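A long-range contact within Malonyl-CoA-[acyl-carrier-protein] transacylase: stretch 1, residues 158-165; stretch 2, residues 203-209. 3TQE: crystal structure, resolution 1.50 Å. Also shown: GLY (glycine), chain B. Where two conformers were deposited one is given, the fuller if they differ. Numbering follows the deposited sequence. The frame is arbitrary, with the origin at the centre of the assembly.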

ATOM      1  N   GLN A 158     -24.248   5.173 -11.762  1.00 17.16           N
ATOM      2  CA  GLN A 158     -23.114   4.282 -11.645  1.00 16.90           C
ATOM      3  C   GLN A 158     -22.304   4.666 -10.424  1.00 17.37           C
ATOM      4  O   GLN A 158     -22.623   5.612  -9.715  1.00 18.27           O
ATOM      5  N   VAL A 159     -21.256   3.893 -10.170  1.00 16.27           N
ATOM      6  CA  VAL A 159     -20.353   4.151  -9.070  1.00 16.48           C
ATOM      7  C   VAL A 159     -19.124   4.889  -9.576  1.00 15.22           C
ATOM      8  O   VAL A 159     -18.469   4.463 -10.518  1.00 15.55           O
ATOM      9  N   VAL A 160     -18.795   5.980  -8.922  1.00 15.23           N
ATOM     10  CA  VAL A 160     -17.510   6.632  -9.115  1.00 14.97           C
ATOM     11  C   VAL A 160     -17.260   7.486  -7.900  1.00 16.36           C
ATOM     12  O   VAL A 160     -18.097   8.270  -7.501  1.00 16.73           O
ATOM     13  N   GLN A 161     -16.116   7.286  -7.267  1.00 15.97           N
ATOM     14  CA  GLN A 161     -15.810   8.029  -6.074  1.00 17.39           C
ATOM     15  C   GLN A 161     -14.341   8.065  -5.789  1.00 16.53           C
ATOM     16  O   GLN A 161     -13.600   7.269  -6.322  1.00 15.50           O
ATOM     17  N   PRO A 162     -13.921   8.981  -4.909  1.00 17.61           N
ATOM     18  CA  PRO A 162     -12.546   8.973  -4.446  1.00 17.77           C
ATOM     19  C   PRO A 162     -12.186   7.628  -3.813  1.00 17.30           C
ATOM     20  O   PRO A 162     -12.968   7.061  -3.066  1.00 18.75           O
ATOM     21  N   ALA A 163     -11.018   7.146  -4.174  1.00 16.08           N
ATOM     22  CA  ALA A 163     -10.535   5.817  -3.834  1.00 15.88           C
ATOM     23  C   ALA A 163      -9.212   5.897  -3.105  1.00 15.89           C
ATOM     24  O   ALA A 163      -8.999   5.176  -2.134  1.00 16.98           O
ATOM     25  N   ASN A 164      -8.284   6.717  -3.585  1.00 15.50           N
ATOM     26  CA  ASN A 164      -7.035   6.914  -2.857  1.00 16.15           C
ATOM     27  C   ASN A 164      -6.844   8.397  -2.668  1.00 16.58           C
ATOM     28  O   ASN A 164      -6.756   9.137  -3.656  1.00 17.56           O
ATOM     29  N   LEU A 165      -6.794   8.838  -1.422  1.00 15.84           N
ATOM     30  CA  LEU A 165      -6.543  10.239  -1.123  1.00 16.31           C
ATOM     31  C   LEU A 165      -5.044  10.358  -0.888  1.00 16.40           C
ATOM     32  O   LEU A 165      -4.558  10.163   0.244  1.00 15.94           O
ATOM     33  N   PRO A 203     -11.424  -1.786  -9.905  1.00 17.56           N
ATOM     34  CA  PRO A 203     -11.784  -0.541  -9.244  1.00 17.95           C
ATOM     35  C   PRO A 203     -11.793  -0.701  -7.729  1.00 17.90           C
ATOM     36  O   PRO A 203     -12.810  -0.926  -7.099  1.00 18.82           O
ATOM     37  N   SER A 204     -10.619  -0.566  -7.160  1.00 17.12           N
ATOM     38  CA  SER A 204     -10.468  -0.807  -5.737  0.50 16.92           C
ATOM     39  C   SER A 204     -10.975   0.365  -4.909  1.00 16.31           C
ATOM     40  O   SER A 204     -11.164   1.469  -5.421  1.00 16.26           O
ATOM     41  N   HIS A 205     -11.228   0.098  -3.634  1.00 15.77           N
ATOM     42  CA  HIS A 205     -11.598   1.107  -2.670  1.00 16.28           C
ATOM     43  C   HIS A 205     -12.852   1.824  -3.026  1.00 18.55           C
ATOM     44  O   HIS A 205     -12.925   3.028  -2.886  1.00 20.18           O
ATOM     45  N   CYS A 206     -13.831   1.050  -3.468  1.00 18.38           N
ATOM     46  CA  CYS A 206     -15.148   1.561  -3.730  1.00 18.96           C
ATOM     47  C   CYS A 206     -16.126   0.437  -3.557  1.00 18.07           C
ATOM     48  O   CYS A 206     -15.731  -0.709  -3.426  1.00 16.56           O
ATOM     49  N   PRO A 207     -17.420   0.739  -3.571  1.00 18.42           N
ATOM     50  CA  PRO A 207     -18.400  -0.301  -3.312  1.00 18.28           C
ATOM     51  C   PRO A 207     -18.436  -1.443  -4.319  1.00 17.83           C
ATOM     52  O   PRO A 207     -18.963  -2.507  -4.010  1.00 17.77           O
ATOM     53  N   LEU A 208     -17.841  -1.275  -5.493  1.00 16.85           N
ATOM     54  CA  LEU A 208     -17.751  -2.398  -6.413  1.00 16.96           C
ATOM     55  C   LEU A 208     -16.918  -3.550  -5.889  1.00 16.25           C
ATOM     56  O   LEU A 208     -17.011  -4.654  -6.395  1.00 16.29           O
HETATM   57  N   MSE A 209     -16.108  -3.291  -4.866  1.00 14.05           N
HETATM   58  CA  MSE A 209     -15.337  -4.341  -4.253  1.00 14.25           C
HETATM   59  C   MSE A 209     -16.122  -5.122  -3.217  1.00 13.86           C
HETATM   60  O   MSE A 209     -15.591  -6.061  -2.638  1.00 14.27           O
TER

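The rule of this contact is alternation. From Val159 into the strand that begins at Val160, every second residue sends its CA-to-CB bond toward the other stretch: Val159, Gln161 and Ala163 point in, while Val160 and Pro162 point away. Facing them, His205, Cys206 and Pro207 also point in. No hydrogen bond joins the two stretches, so the fit rests on shape, and together they bury 343 Å².

Val159 adopts the t rotamer (chi1 174°), which spreads its two methyls over different neighbours. CG1 lies 4.0 Å from SG of Cys206 and 4.1 Å from CD of Pro207, while CG2 meets CD2 of Leu208 at 4.0 Å. Leu208 starts sideways, but its m,t conformation carries the end of the chain nearer, into reach of the valine.

Cys206 is p (chi1 80°). This places SG close to Val159 and also where it can accept a hydrogen bond from the backbone N of Leu208, with N to SG at 3.5 Å. A backbone bond from Met209 N to Cys206 O, 3.0 Å long, closes the same turn, which leads through the 3-10 segment 207-209. The sulfur thus serves both the apolar contact and the local fold.

Gln161 shows how a long polar side chain can pack by its stem. With chi1 p and chi2 t, CG sits 4.0 Å from CB of Cys206, and the extended chain brings OE1 to 3.4 Å from CD of Pro207. The amide thus ends beside a proline ring, at the more exposed side of the contact.

At Ala163 the backbones come close, with Ala163 CA 5.0 Å from His205 CA, and a single methyl occupies the space: Ala163 CB is 3.6 Å from O of Ser204 and 3.9 Å from CB of His205. His205 has positive phi and psi (60/43), and its CB also packs 3.4 Å from O of Ala163. Its chi1 is m (-56°) and chi2 -62°, turning the ring toward the bound glycine, whose OXT is 3.2 Å from NE2. Both ring nitrogens are hydrogen-bonded elsewhere in the structure. Asn164, also m, brings its side-chain end nearer this ring, although its amide is probably turned over in the model.

Ser204 points sideways and contributes chiefly its carbonyl to the packing. In the given conformer, one of two deposited, chi1 is p and OG accepts a hydrogen bond from N of the glycine at 3.2 Å.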

ATOM      1  CB  GLN A 158     -22.248   4.376 -12.906  1.00 16.64           C
ATOM      2  CG  GLN A 158     -22.928   3.863 -14.162  1.00 16.61           C
ATOM      3  CD  GLN A 158     -21.938   3.766 -15.293  1.00 15.69           C
ATOM      4  OE1 GLN A 158     -21.479   4.794 -15.786  1.00 16.79           O
ATOM      5  NE2 GLN A 158     -21.562   2.539 -15.679  1.00 15.62           N
ATOM      6  CB  VAL A 159     -19.877   2.833  -8.434  1.00 16.75           C
ATOM      7  CG1 VAL A 159     -18.820   3.083  -7.366  1.00 16.93           C
ATOM      8  CG2 VAL A 159     -21.037   2.101  -7.846  1.00 18.93           C
ATOM      9  CB  VAL A 160     -17.425   7.457 -10.416  1.00 14.98           C
ATOM     10  CG1 VAL A 160     -18.564   8.485 -10.507  1.00 16.37           C
ATOM     11  CG2 VAL A 160     -16.051   8.120 -10.570  1.00 16.36           C
ATOM     12  CB  GLN A 161     -16.524   7.446  -4.879  1.00 18.48           C
ATOM     13  CG  GLN A 161     -16.340   6.005  -4.629  1.00 22.24           C
ATOM     14  CD  GLN A 161     -17.398   5.507  -3.627  1.00 28.17           C
ATOM     15  OE1 GLN A 161     -18.600   5.425  -3.939  1.00 34.15           O
ATOM     16  NE2 GLN A 161     -16.964   5.196  -2.445  1.00 31.11           N
ATOM     17  CB  PRO A 162     -12.513  10.128  -3.435  1.00 18.35           C
ATOM     18  CG  PRO A 162     -13.606  11.066  -3.898  1.00 19.63           C
ATOM     19  CD  PRO A 162     -14.676  10.121  -4.359  1.00 18.91           C
ATOM     20  CB  ALA A 163     -10.391   4.985  -5.060  1.00 17.58           C
ATOM     21  CB  ASN A 164      -5.799   6.435  -3.608  1.00 16.96           C
ATOM     22  CG  ASN A 164      -5.723   4.958  -3.848  1.00 21.55           C
ATOM     23  OD1 ASN A 164      -6.399   4.150  -3.239  1.00 24.88           O
ATOM     24  ND2 ASN A 164      -4.796   4.593  -4.744  1.00 26.58           N
ATOM     25  CB  LEU A 165      -7.376  10.643   0.079  1.00 17.64           C
ATOM     26  CG  LEU A 165      -8.871  10.316  -0.007  1.00 20.42           C
ATOM     27  CD1 LEU A 165      -9.625  10.714   1.226  1.00 23.49           C
ATOM     28  CD2 LEU A 165      -9.489  10.988  -1.234  1.00 25.30           C
ATOM     29  CB  PRO A 203     -13.183  -0.272  -9.777  1.00 18.32           C
ATOM     30  CG  PRO A 203     -13.763  -1.643  -9.946  1.00 17.94           C
ATOM     31  CD  PRO A 203     -12.609  -2.493 -10.433  1.00 17.72           C
ATOM     32  CB  SER A 204      -9.006  -1.122  -5.419  0.50 17.20           C
ATOM     33  OG  SER A 204      -8.143  -0.104  -5.866  0.50 19.38           O
ATOM     34  CB  HIS A 205     -10.443   2.080  -2.474  1.00 16.66           C
ATOM     35  CG  HIS A 205      -9.210   1.375  -2.085  1.00 15.92           C
ATOM     36  ND1 HIS A 205      -9.128   0.659  -0.918  1.00 18.54           N
ATOM     37  CD2 HIS A 205      -8.049   1.162  -2.741  1.00 19.16           C
ATOM     38  CE1 HIS A 205      -7.947   0.063  -0.857  1.00 20.27           C
ATOM     39  NE2 HIS A 205      -7.289   0.334  -1.964  1.00 21.35           N
ATOM     40  CB  CYS A 206     -15.223   2.193  -5.126  1.00 20.40           C
ATOM     41  SG  CYS A 206     -15.417   1.098  -6.513  1.00 21.47           S
ATOM     42  CB  PRO A 207     -19.716   0.479  -3.331  1.00 20.10           C
ATOM     43  CG  PRO A 207     -19.339   1.800  -2.880  1.00 20.66           C
ATOM     44  CD  PRO A 207     -18.025   2.076  -3.481  1.00 18.94           C
ATOM     45  CB  LEU A 208     -17.201  -1.967  -7.759  1.00 17.23           C
ATOM     46  CG  LEU A 208     -18.067  -0.941  -8.472  1.00 17.27           C
ATOM     47  CD1 LEU A 208     -17.416  -0.632  -9.789  1.00 19.06           C
ATOM     48  CD2 LEU A 208     -19.494  -1.469  -8.654  1.00 19.33           C
HETATM   49  CB  MSE A 209     -14.097  -3.755  -3.607  1.00 14.12           C
HETATM   50  CG  MSE A 209     -13.038  -3.307  -4.536  1.00 16.89           C
HETATM   51 SE   MSE A 209     -12.302  -4.687  -5.705  1.00 18.12          SE
HETATM   52  CE  MSE A 209     -13.324  -4.254  -7.282  1.00 19.18           C
TER
HETATM   53  N   GLY B 314      -5.161   0.167  -4.818  1.00 46.42           N
HETATM   54  CA  GLY B 314      -4.352  -1.093  -4.749  1.00 45.67           C
HETATM   55  C   GLY B 314      -4.992  -2.158  -3.875  1.00 45.14           C
HETATM   56  O   GLY B 314      -4.351  -3.094  -3.356  1.00 43.80           O
HETATM   57  OXT GLY B 314      -6.188  -2.093  -3.649  1.00 44.96           O